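Local atomic coordinates of MS5a (Brassica napus, PDB entry 6L77), a protein that is tied to meiosis, its molecular function unsettled, and carries cystatin-like folds that appear to enhance papain rather than act in the canonical way. Residues A[22-27]-A[216-221]; A[145-150]-A[202-207]; A[57-60]-A[65-68]; A[42-45]-A[50-53]; A[74-77]-A[83-86]. One frame throughout, in Å; residues are numbered along the deposited sequence.

All five contacts belong to one antiparallel sheet and the helices laid on it, in the part of MS5 that holds its cystatin-like folds. Interactions 4, 3 and 5 staple successive strands together: 4 and 3 share strand 49-60, and 3 and 5 share strand 65-75. Interactions 4 and 5 lie side by side, centres about 10 Å apart, where V50 O and Q75 N are 2.8 Å apart. Interaction 1 adjoins 5, with V219 O 2.8 Å from C85 N, and brings helix 12-29 onto the sheet. Interaction 2 lies beyond the chain's centre, about 21 Å from interaction 1 between centres, and seats helix 138-150 on the neighbouring strand 201-212.

Interaction 1 (A[22-27]-A[216-221]); sequences LHRYNM and THCVCL
R24 NE donates to H217 O at 2.8 Å in a nearly straight bond, 160° at the hydrogen. The acceptor lies close to the guanidinium plane, yet the nitrogen stands above the carbonyl plane of H217 instead of on a lone pair. A second, weak bond runs from R24 NH2 to T216 O at 2.9 Å, so one edge of the guanidinium spans two successive carbonyls. Arginine suits the place because it is long enough to cross from the helix and has several donors for backbone oxygens. A chi1 of 173° carries the chain out from the helix, extended as far as NE, and its methylenes slide past V219, R24 CD lying 3.9 Å from V219 CG2. The branched V219 thus gives the shaft an apolar flank while the head stays polar. The loop has its own brace: C218 N donates to T216 OG1 at 3.2 Å, an ST turn, for which threonine supplies the hydroxyl. At the far end of the guanidinium, NH1 bonds to S88 OG. The contact therefore pins helix 12-29 to the loop leading into strand 219-227, which pairs through V219 and L221 with strand 82-88 and through C220 with strand 201-212.

Interaction 2 (A[145-150]-A[202-207]); sequences ISFFNR and CKHIAI
Helix 138-150 lies across the curved antiparallel sheet, as expected of a cystatin-like fold, and here S146, F147 and R150 of segment 145-150 meet H204 and A206 of strand 202-207. The two short axes approach to 9.2 Å, with 111° between their directions. Packing is tightest at S146, where OG rests 3.5 Å from A206 CB; a serine facing an alanine keeps both side chains small and lets helix and strand come close. The buried hydroxyl is satisfied by the carbonyl of Y142, one turn earlier, and by a water that donates to S146 OG at 2.8 Å and reaches I207 O by a weak bond. H204 is the hub of the other end. F147 presents its edge to the imidazole face in an offset edge-to-face pair, centroids 5.6 Å apart and planes at 81°; a chi1 of -178° swings this ring over to the strand. R150, bent at chi3, passes its CD 3.7 Å from H204 ND1. Its guanidinium and the imidazole are linked through a second water, 2.8 Å from H204 ND1 in the plane of that ring and weakly bound by R150 NH1. Histidine serves both roles, a flat face for the phenyl ring and polar edges for water and, at NE2, for Q194. Strand 186-195 flanks the site on one side, with Y192 stacked on H204, and strand 219-227 on the other, where S225 touches S146 and L227 touches R150; helix 12-29 packs on I145 and F148.

Interaction 3 (A[57-60]-A[65-68]); sequences IAED and SFVV
S65 begins its strand opposite D60 in a hydrogen-bonded antiparallel pair. Its carbonyl accepts from D60 N at 2.9 Å, nearly along the C=O axis, whereas its own N reaches D60 O only weakly. The D60 carboxylate turns instead to T63 and A62 in the connecting turn, a task for which a short acidic side chain is well sized. F66 follows, in the non-hydrogen-bonded pair with E59. The phenyl ring and the extended glutamate run alongside one another, with E59 CB 3.7 Å from F66 CE2 and the carboxylate plane tilted 30° from the ring. Nearer the backbone, on the same side of the ring, I57 CG2 comes 3.7 Å from F66 CB, close to the ring plane. V67 makes two straight bonds with A58, N to O and O to N, each 2.8 Å; on the face they share, A58 packs on L33 and V67 on P90. V68 closes the series, its CB 3.8 Å from I57 CD1. Beta-branched valine and isoleucine suit the extended backbone. The chemistry is thus divided: the peptide groups set the register of the hairpin, and on the I57, E59, F66 and V68 face the whole length of E59, methylenes and carboxylate alike, runs along an exposed phenyl ring.

Interaction 4 (A[42-45]-A[50-53]); sequences VVVC and VSYN
A classic beta bulge marks the hairpin between strands 34-45 and 49-60: V50 and S51 together face the single residue V44. V44 O accepts from V50 N at 2.9 Å, and V44 N donates to S51 O at 3.0 Å, so both its backbone groups are used although the opposing strand holds an extra residue. The bulged V50 has a psi of -17°, far from the extended values of its neighbours. Beyond the bulge the register is regular. V43 stands against the ring of Y52 in a non-hydrogen-bonded pair; its methyl CG2 makes a CH-pi contact over that ring, 4.0 Å from the Y52 centroid. With chi1 at 47°, CG2 is turned away from the backbone N and over the ring, a methyl that a branched aliphatic residue can offer while keeping the strand extended. Tyrosine gives a broad face, and its side chain also packs on V13 and V14 of helix 12-29. V42 and N53 then close a hydrogen-bonded pair. Strand 34-45 is the outermost of the sheet here, and strand 65-75 continues it on the other side of V50 and Y52. The S51 hydroxyl OG, tight against V44 CB at 3.1 Å, also lies 3.1 Å from a water that donates to V42 O at 2.9 Å.

Interaction 5 (A[74-77]-A[83-86]); sequences DQRS and FTCY
The guanidinium of R76 has F83 CA over one face and T84 OG1 at its edge, close to the plane. Both terminal nitrogens grip that one oxygen end-on, R76 NH2 at 2.9 Å and NH1 at 3.1 Å from T84 OG1. Since OG1 also bonds to F102 O, and NE of R76 forms a salt bridge with D82, the head group is held at two sides and its rotation should be restricted. The bend at chi3 (-70°) curls the chain back over its own hairpin; arginine alone among the basic residues could offer this many donors in one plane. The other flat group is the Y86 ring. T84 CG2 covers one face off-centre, and D74 CB meets the ring edgewise; threonine thus supplies a hydroxyl for R76 and a methyl for Y86. The D74 side chain runs across Y86 roughly at right angles, its carboxylate inclined 63° to the ring, and D74 OD2 comes 3.3 Å from Y86 CE2. A water links the two polar ends, donating to D74 OD2 at 2.7 Å and lying 2.7 Å from Y86 OH, which bonds also to F102 N. Underneath, D74 and T84 form a hydrogen-bonded pair, and Q75 faces F83 in the next, non-hydrogen-bonded one. This is an antiparallel beta hairpin, strands 65-75 and 82-88, of the kind from which the curved sheet of a cystatin-like fold is built.

Interaction 1 (A[22-27]-A[216-221])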
# COMPACT_ATOMS: atom_id res chain seq x y z
N LEU A 22 6.40 -3.88 6.92
CA LEU A 22 7.60 -4.43 6.30
C LEU A 22 7.97 -3.67 5.04
O LEU A 22 9.15 -3.48 4.74
CB LEU A 22 7.39 -5.91 6.00
CG LEU A 22 7.34 -6.79 7.25
CD1 LEU A 22 7.00 -8.18 6.84
CD2 LEU A 22 8.68 -6.77 7.97
N HIS A 23 6.95 -3.21 4.28
CA HIS A 23 7.17 -2.38 3.10
C HIS A 23 7.91 -1.09 3.45
O HIS A 23 8.87 -0.71 2.78
CB HIS A 23 5.79 -2.11 2.46
CG HIS A 23 5.73 -0.93 1.53
ND1 HIS A 23 6.62 -0.73 0.50
CD2 HIS A 23 4.83 0.08 1.46
CE1 HIS A 23 6.29 0.37 -0.16
NE2 HIS A 23 5.20 0.88 0.40
N ARG A 24 7.45 -0.40 4.49
CA ARG A 24 8.11 0.85 4.89
C ARG A 24 9.55 0.60 5.28
O ARG A 24 10.47 1.27 4.80
CB ARG A 24 7.32 1.49 6.04
CG ARG A 24 8.00 2.72 6.67
CD ARG A 24 7.09 3.40 7.69
NE ARG A 24 7.72 4.59 8.27
CZ ARG A 24 8.44 4.59 9.38
NH1 ARG A 24 8.63 3.47 10.06
NH2 ARG A 24 8.97 5.73 9.83
N TYR A 25 9.78 -0.41 6.13
CA TYR A 25 11.14 -0.74 6.56
C TYR A 25 12.02 -1.15 5.39
O TYR A 25 13.13 -0.64 5.22
CB TYR A 25 11.09 -1.87 7.60
CG TYR A 25 12.44 -2.21 8.17
CD1 TYR A 25 12.97 -1.47 9.23
CD2 TYR A 25 13.20 -3.26 7.65
CE1 TYR A 25 14.22 -1.78 9.76
CE2 TYR A 25 14.44 -3.57 8.17
CZ TYR A 25 14.94 -2.83 9.23
OH TYR A 25 16.17 -3.14 9.76
N ASN A 26 11.54 -2.09 4.57
CA ASN A 26 12.36 -2.60 3.47
C ASN A 26 12.75 -1.49 2.51
O ASN A 26 13.87 -1.47 1.99
CB ASN A 26 11.61 -3.69 2.70
CG ASN A 26 11.61 -5.01 3.42
OD1 ASN A 26 12.52 -5.32 4.20
ND2 ASN A 26 10.58 -5.81 3.16
N MSE A 27 11.84 -0.56 2.25
CA MSE A 27 12.12 0.50 1.30
C MSE A 27 13.13 1.48 1.86
O MSE A 27 14.01 1.96 1.15
CB MSE A 27 10.84 1.22 0.91
CG MSE A 27 9.87 0.30 0.18
SE MSE A 27 10.04 0.49 -1.75
CE MSE A 27 9.51 2.36 -1.77
N THR A 216 10.46 11.99 9.71
CA THR A 216 10.11 10.73 10.34
C THR A 216 9.95 9.59 9.34
O THR A 216 10.07 8.42 9.72
CB THR A 216 8.80 10.88 11.11
OG1 THR A 216 7.77 11.22 10.17
CG2 THR A 216 8.91 11.99 12.14
N HIS A 217 9.67 9.93 8.08
CA HIS A 217 9.35 8.95 7.04
C HIS A 217 8.12 8.13 7.41
O HIS A 217 7.97 7.00 6.95
CB HIS A 217 10.53 8.02 6.75
CG HIS A 217 11.80 8.73 6.39
ND1 HIS A 217 11.86 9.68 5.39
CD2 HIS A 217 13.05 8.62 6.89
CE1 HIS A 217 13.10 10.14 5.30
NE2 HIS A 217 13.84 9.51 6.20
N CYS A 218 7.23 8.69 8.23
CA CYS A 218 5.93 8.07 8.44
C CYS A 218 5.18 8.06 7.11
O CYS A 218 5.32 8.98 6.30
CB CYS A 218 5.14 8.83 9.51
SG CYS A 218 5.95 8.78 11.14
N VAL A 219 4.41 7.01 6.87
CA VAL A 219 3.80 6.77 5.57
C VAL A 219 2.29 6.86 5.74
O VAL A 219 1.71 6.10 6.53
CB VAL A 219 4.20 5.41 4.98
CG1 VAL A 219 3.40 5.12 3.73
CG2 VAL A 219 5.71 5.39 4.68
N CYS A 220 1.65 7.77 5.01
CA CYS A 220 0.20 7.90 4.98
C CYS A 220 -0.31 7.43 3.62
O CYS A 220 0.23 7.83 2.58
CB CYS A 220 -0.22 9.34 5.25
SG CYS A 220 -1.98 9.59 5.01
N LEU A 221 -1.31 6.56 3.63
CA LEU A 221 -1.97 6.10 2.41
C LEU A 221 -3.42 6.59 2.42
O LEU A 221 -4.13 6.39 3.41
CB LEU A 221 -1.94 4.58 2.27
CG LEU A 221 -0.58 3.88 2.11
CD1 LEU A 221 -0.77 2.46 1.60
CD2 LEU A 221 0.34 4.65 1.19

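Interaction 2 (A[145-150]-A[202-207])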
# COMPACT_ATOMS: atom_id res chain seq x y z
N ILE A 145 -4.87 -3.97 -0.71
CA ILE A 145 -5.52 -3.22 0.36
C ILE A 145 -6.74 -2.48 -0.18
O ILE A 145 -7.78 -2.41 0.48
CB ILE A 145 -4.52 -2.25 1.01
CG1 ILE A 145 -3.37 -3.04 1.64
CG2 ILE A 145 -5.22 -1.41 2.08
CD1 ILE A 145 -2.23 -2.19 2.14
N SER A 146 -6.65 -1.95 -1.41
CA SER A 146 -7.79 -1.29 -2.03
C SER A 146 -8.94 -2.27 -2.23
O SER A 146 -10.10 -1.96 -1.93
CB SER A 146 -7.38 -0.68 -3.37
OG SER A 146 -6.34 0.26 -3.20
N PHE A 147 -8.64 -3.46 -2.76
CA PHE A 147 -9.69 -4.46 -2.98
C PHE A 147 -10.35 -4.87 -1.67
O PHE A 147 -11.58 -5.01 -1.60
CB PHE A 147 -9.09 -5.67 -3.70
CG PHE A 147 -10.10 -6.75 -4.02
CD1 PHE A 147 -11.10 -6.52 -4.95
CD2 PHE A 147 -10.06 -7.97 -3.37
CE1 PHE A 147 -12.04 -7.50 -5.24
CE2 PHE A 147 -11.00 -8.96 -3.65
CZ PHE A 147 -11.98 -8.72 -4.58
N PHE A 148 -9.54 -5.06 -0.63
CA PHE A 148 -10.03 -5.44 0.70
C PHE A 148 -11.02 -4.41 1.24
O PHE A 148 -12.08 -4.77 1.76
CB PHE A 148 -8.84 -5.60 1.64
CG PHE A 148 -9.22 -5.74 3.08
CD1 PHE A 148 -9.83 -6.90 3.55
CD2 PHE A 148 -8.95 -4.72 3.98
CE1 PHE A 148 -10.16 -7.04 4.88
CE2 PHE A 148 -9.30 -4.84 5.32
CZ PHE A 148 -9.91 -6.01 5.77
N ASN A 149 -10.69 -3.13 1.10
CA ASN A 149 -11.56 -2.08 1.62
C ASN A 149 -12.84 -1.90 0.81
O ASN A 149 -13.72 -1.15 1.25
CB ASN A 149 -10.81 -0.75 1.70
CG ASN A 149 -9.94 -0.65 2.93
OD1 ASN A 149 -10.44 -0.42 4.04
ND2 ASN A 149 -8.63 -0.82 2.76
N ARG A 150 -12.97 -2.54 -0.36
CA ARG A 150 -14.27 -2.50 -1.04
C ARG A 150 -15.34 -3.20 -0.23
O ARG A 150 -16.49 -2.73 -0.16
CB ARG A 150 -14.17 -3.12 -2.43
CG ARG A 150 -13.31 -2.34 -3.42
CD ARG A 150 -13.58 -2.83 -4.82
NE ARG A 150 -15.01 -2.87 -5.08
CZ ARG A 150 -15.70 -1.87 -5.62
NH1 ARG A 150 -15.07 -0.76 -5.99
NH2 ARG A 150 -17.01 -1.98 -5.79
N CYS A 202 -14.45 -8.97 -12.99
CA CYS A 202 -14.90 -7.64 -12.58
C CYS A 202 -13.75 -6.67 -12.77
O CYS A 202 -12.61 -6.97 -12.40
CB CYS A 202 -15.38 -7.63 -11.13
SG CYS A 202 -16.00 -6.01 -10.57
N LYS A 203 -14.04 -5.51 -13.36
CA LYS A 203 -13.01 -4.56 -13.77
C LYS A 203 -12.91 -3.44 -12.74
O LYS A 203 -13.89 -2.74 -12.48
CB LYS A 203 -13.33 -4.00 -15.16
CG LYS A 203 -13.48 -5.07 -16.24
CD LYS A 203 -13.56 -4.46 -17.65
CE LYS A 203 -14.78 -3.55 -17.81
NZ LYS A 203 -14.97 -3.07 -19.22
N HIS A 204 -11.72 -3.29 -12.15
CA HIS A 204 -11.47 -2.36 -11.06
C HIS A 204 -10.42 -1.34 -11.43
O HIS A 204 -9.49 -1.62 -12.20
CB HIS A 204 -10.98 -3.08 -9.79
CG HIS A 204 -11.94 -4.08 -9.22
ND1 HIS A 204 -12.96 -3.73 -8.36
CD2 HIS A 204 -12.00 -5.43 -9.36
CE1 HIS A 204 -13.62 -4.82 -8.01
NE2 HIS A 204 -13.06 -5.86 -8.59
N ILE A 205 -10.54 -0.15 -10.84
CA ILE A 205 -9.47 0.84 -10.78
C ILE A 205 -9.32 1.26 -9.32
O ILE A 205 -10.31 1.58 -8.66
CB ILE A 205 -9.75 2.07 -11.67
CG1 ILE A 205 -9.70 1.68 -13.15
CG2 ILE A 205 -8.77 3.20 -11.37
CD1 ILE A 205 -10.17 2.77 -14.10
N ALA A 206 -8.08 1.27 -8.83
CA ALA A 206 -7.75 1.82 -7.52
C ALA A 206 -6.87 3.05 -7.70
O ALA A 206 -6.01 3.08 -8.59
CB ALA A 206 -7.05 0.79 -6.63
N ILE A 207 -7.10 4.06 -6.87
CA ILE A 207 -6.29 5.27 -6.87
C ILE A 207 -5.79 5.47 -5.45
O ILE A 207 -6.60 5.54 -4.52
CB ILE A 207 -7.08 6.50 -7.35
CG1 ILE A 207 -7.60 6.27 -8.77
CG2 ILE A 207 -6.21 7.75 -7.29
CD1 ILE A 207 -8.50 7.39 -9.29
O HOH W 1 -7.63 2.74 -3.09
O HOH W 2 -12.53 -1.12 -7.58

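Interaction 3 (A[57-60]-A[65-68])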
# COMPACT_ATOMS: atom_id res chain seq x y z
N ILE A 57 6.75 -11.62 13.32
CA ILE A 57 8.03 -12.25 13.05
C ILE A 57 8.29 -12.11 11.56
O ILE A 57 7.44 -12.49 10.75
CB ILE A 57 8.05 -13.73 13.47
CG1 ILE A 57 7.56 -13.88 14.92
CG2 ILE A 57 9.43 -14.31 13.27
CD1 ILE A 57 8.33 -13.04 15.90
N ALA A 58 9.43 -11.53 11.21
CA ALA A 58 9.87 -11.44 9.83
C ALA A 58 10.99 -12.45 9.59
O ALA A 58 11.83 -12.67 10.47
CB ALA A 58 10.36 -10.04 9.48
N GLU A 59 11.00 -13.04 8.40
CA GLU A 59 12.10 -13.91 7.99
C GLU A 59 13.10 -13.10 7.16
O GLU A 59 12.71 -12.32 6.28
CB GLU A 59 11.60 -15.12 7.18
CG GLU A 59 12.76 -16.04 6.77
CD GLU A 59 12.32 -17.38 6.15
OE1 GLU A 59 11.11 -17.61 5.93
OE2 GLU A 59 13.21 -18.21 5.90
N ASP A 60 14.39 -13.31 7.45
CA ASP A 60 15.49 -12.69 6.71
C ASP A 60 16.31 -13.81 6.07
O ASP A 60 17.21 -14.36 6.71
CB ASP A 60 16.36 -11.83 7.62
CG ASP A 60 17.63 -11.34 6.94
OD1 ASP A 60 17.72 -11.37 5.69
OD2 ASP A 60 18.57 -10.95 7.67
N SER A 65 17.58 -15.84 9.64
CA SER A 65 17.18 -15.45 10.98
C SER A 65 15.74 -14.97 10.95
O SER A 65 15.22 -14.56 9.91
CB SER A 65 18.12 -14.37 11.56
OG SER A 65 18.38 -13.34 10.64
N PHE A 66 15.09 -15.11 12.10
CA PHE A 66 13.72 -14.66 12.29
C PHE A 66 13.77 -13.51 13.27
O PHE A 66 14.33 -13.65 14.37
CB PHE A 66 12.83 -15.80 12.77
CG PHE A 66 12.58 -16.81 11.70
CD1 PHE A 66 13.52 -17.78 11.41
CD2 PHE A 66 11.45 -16.74 10.92
CE1 PHE A 66 13.31 -18.69 10.39
CE2 PHE A 66 11.23 -17.64 9.89
CZ PHE A 66 12.16 -18.62 9.63
N VAL A 67 13.22 -12.37 12.87
CA VAL A 67 13.38 -11.10 13.57
C VAL A 67 12.01 -10.65 14.07
O VAL A 67 11.07 -10.49 13.28
CB VAL A 67 13.99 -10.06 12.63
CG1 VAL A 67 14.17 -8.70 13.34
CG2 VAL A 67 15.33 -10.58 12.05
N VAL A 68 11.89 -10.43 15.38
CA VAL A 68 10.63 -9.90 15.88
C VAL A 68 10.59 -8.41 15.57
O VAL A 68 11.58 -7.67 15.71
CB VAL A 68 10.44 -10.23 17.37
CG1 VAL A 68 11.61 -9.75 18.21
CG2 VAL A 68 9.10 -9.68 17.87

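Interaction 4 (A[42-45]-A[50-53])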
# COMPACT_ATOMS: atom_id res chain seq x y z
N VAL A 42 -2.46 -5.42 19.37
CA VAL A 42 -3.29 -4.68 20.32
C VAL A 42 -4.05 -3.64 19.52
O VAL A 42 -3.45 -2.90 18.74
CB VAL A 42 -2.45 -4.01 21.42
CG1 VAL A 42 -3.37 -3.31 22.44
CG2 VAL A 42 -1.56 -5.04 22.11
N VAL A 43 -5.36 -3.59 19.70
CA VAL A 43 -6.14 -2.65 18.90
C VAL A 43 -6.97 -1.78 19.83
O VAL A 43 -7.58 -2.26 20.79
CB VAL A 43 -6.99 -3.36 17.82
CG1 VAL A 43 -7.72 -4.50 18.36
CG2 VAL A 43 -7.92 -2.39 17.10
N VAL A 44 -6.93 -0.47 19.57
CA VAL A 44 -7.70 0.52 20.30
C VAL A 44 -8.92 0.85 19.46
O VAL A 44 -8.78 1.16 18.27
CB VAL A 44 -6.86 1.77 20.60
CG1 VAL A 44 -7.69 2.83 21.30
CG2 VAL A 44 -5.64 1.40 21.43
N CYS A 45 -10.10 0.75 20.05
CA CYS A 45 -11.34 0.97 19.32
C CYS A 45 -12.08 2.08 20.05
O CYS A 45 -12.50 1.91 21.19
CB CYS A 45 -12.17 -0.30 19.23
SG CYS A 45 -11.23 -1.71 18.60
N VAL A 50 -9.01 2.25 15.63
CA VAL A 50 -8.25 3.41 15.19
C VAL A 50 -6.74 3.21 15.30
O VAL A 50 -5.98 3.96 14.66
CB VAL A 50 -8.67 4.69 15.94
CG1 VAL A 50 -10.07 5.10 15.55
CG2 VAL A 50 -8.59 4.46 17.46
N SER A 51 -6.28 2.22 16.07
CA SER A 51 -4.85 1.98 16.12
C SER A 51 -4.58 0.49 16.28
O SER A 51 -5.25 -0.19 17.05
CB SER A 51 -4.18 2.76 17.25
OG SER A 51 -4.56 2.24 18.50
N TYR A 52 -3.56 0.03 15.57
CA TYR A 52 -3.06 -1.34 15.64
C TYR A 52 -1.60 -1.27 16.04
O TYR A 52 -0.83 -0.53 15.43
CB TYR A 52 -3.19 -2.07 14.30
CG TYR A 52 -4.60 -2.50 13.97
CD1 TYR A 52 -5.47 -1.64 13.31
CD2 TYR A 52 -5.06 -3.77 14.31
CE1 TYR A 52 -6.76 -2.03 13.01
CE2 TYR A 52 -6.35 -4.17 14.01
CZ TYR A 52 -7.19 -3.30 13.36
OH TYR A 52 -8.47 -3.70 13.07
N ASN A 53 -1.23 -2.00 17.08
CA ASN A 53 0.16 -2.19 17.47
C ASN A 53 0.41 -3.68 17.28
O ASN A 53 -0.10 -4.49 18.06
CB ASN A 53 0.40 -1.74 18.91
CG ASN A 53 1.79 -2.13 19.44
OD1 ASN A 53 2.70 -2.47 18.69
ND2 ASN A 53 1.93 -2.09 20.76
O HOH W 3 -2.93 -0.19 19.55

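Interaction 5 (A[74-77]-A[83-86])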
# COMPACT_ATOMS: atom_id res chain seq x y z
N ASP A 74 -2.24 3.82 12.52
CA ASP A 74 -3.49 4.49 12.88
C ASP A 74 -4.42 4.46 11.68
O ASP A 74 -4.02 4.82 10.57
CB ASP A 74 -3.25 5.93 13.32
CG ASP A 74 -2.68 6.04 14.72
OD1 ASP A 74 -2.56 5.00 15.41
OD2 ASP A 74 -2.35 7.16 15.14
N GLN A 75 -5.66 4.03 11.90
CA GLN A 75 -6.62 3.79 10.83
C GLN A 75 -7.77 4.76 10.98
O GLN A 75 -8.31 4.94 12.07
CB GLN A 75 -7.11 2.34 10.89
CG GLN A 75 -8.29 2.00 9.99
CD GLN A 75 -8.65 0.52 10.06
OE1 GLN A 75 -8.28 -0.27 9.19
NE2 GLN A 75 -9.38 0.14 11.11
N ARG A 76 -8.16 5.40 9.87
CA ARG A 76 -9.19 6.42 9.91
C ARG A 76 -10.44 6.07 9.11
O ARG A 76 -11.40 6.84 9.13
CB ARG A 76 -8.64 7.77 9.42
CG ARG A 76 -7.59 8.37 10.33
CD ARG A 76 -6.93 9.58 9.68
NE ARG A 76 -6.08 9.22 8.54
CZ ARG A 76 -4.81 8.82 8.66
NH1 ARG A 76 -4.26 8.72 9.86
NH2 ARG A 76 -4.11 8.52 7.58
N SER A 77 -10.44 4.96 8.38
CA SER A 77 -11.65 4.55 7.67
C SER A 77 -11.70 3.04 7.59
O SER A 77 -10.66 2.37 7.60
CB SER A 77 -11.73 5.16 6.26
OG SER A 77 -12.88 4.70 5.59
N PHE A 83 -5.02 5.51 6.24
CA PHE A 83 -4.28 5.12 7.44
C PHE A 83 -2.85 5.63 7.36
O PHE A 83 -2.36 5.99 6.29
CB PHE A 83 -4.29 3.60 7.64
CG PHE A 83 -3.57 2.83 6.55
CD1 PHE A 83 -2.19 2.66 6.58
CD2 PHE A 83 -4.28 2.25 5.51
CE1 PHE A 83 -1.55 1.95 5.59
CE2 PHE A 83 -3.64 1.53 4.52
CZ PHE A 83 -2.28 1.38 4.56
N THR A 84 -2.17 5.63 8.51
CA THR A 84 -0.77 6.05 8.61
C THR A 84 0.03 4.99 9.35
O THR A 84 -0.37 4.56 10.44
CB THR A 84 -0.64 7.39 9.35
OG1 THR A 84 -1.39 8.40 8.66
CG2 THR A 84 0.83 7.82 9.45
N CYS A 85 1.16 4.58 8.77
CA CYS A 85 2.12 3.69 9.43
C CYS A 85 3.21 4.54 10.07
O CYS A 85 3.98 5.21 9.36
CB CYS A 85 2.71 2.68 8.45
SG CYS A 85 3.96 1.59 9.20
N TYR A 86 3.29 4.52 11.40
CA TYR A 86 4.19 5.38 12.17
C TYR A 86 5.47 4.69 12.61
O TYR A 86 6.50 5.34 12.74
CB TYR A 86 3.49 5.90 13.43
CG TYR A 86 2.40 6.90 13.16
CD1 TYR A 86 2.71 8.24 12.95
CD2 TYR A 86 1.06 6.52 13.14
CE1 TYR A 86 1.72 9.18 12.71
CE2 TYR A 86 0.06 7.45 12.89
CZ TYR A 86 0.40 8.78 12.68
OH TYR A 86 -0.60 9.71 12.44
O HOH W 4 -2.98 9.20 13.56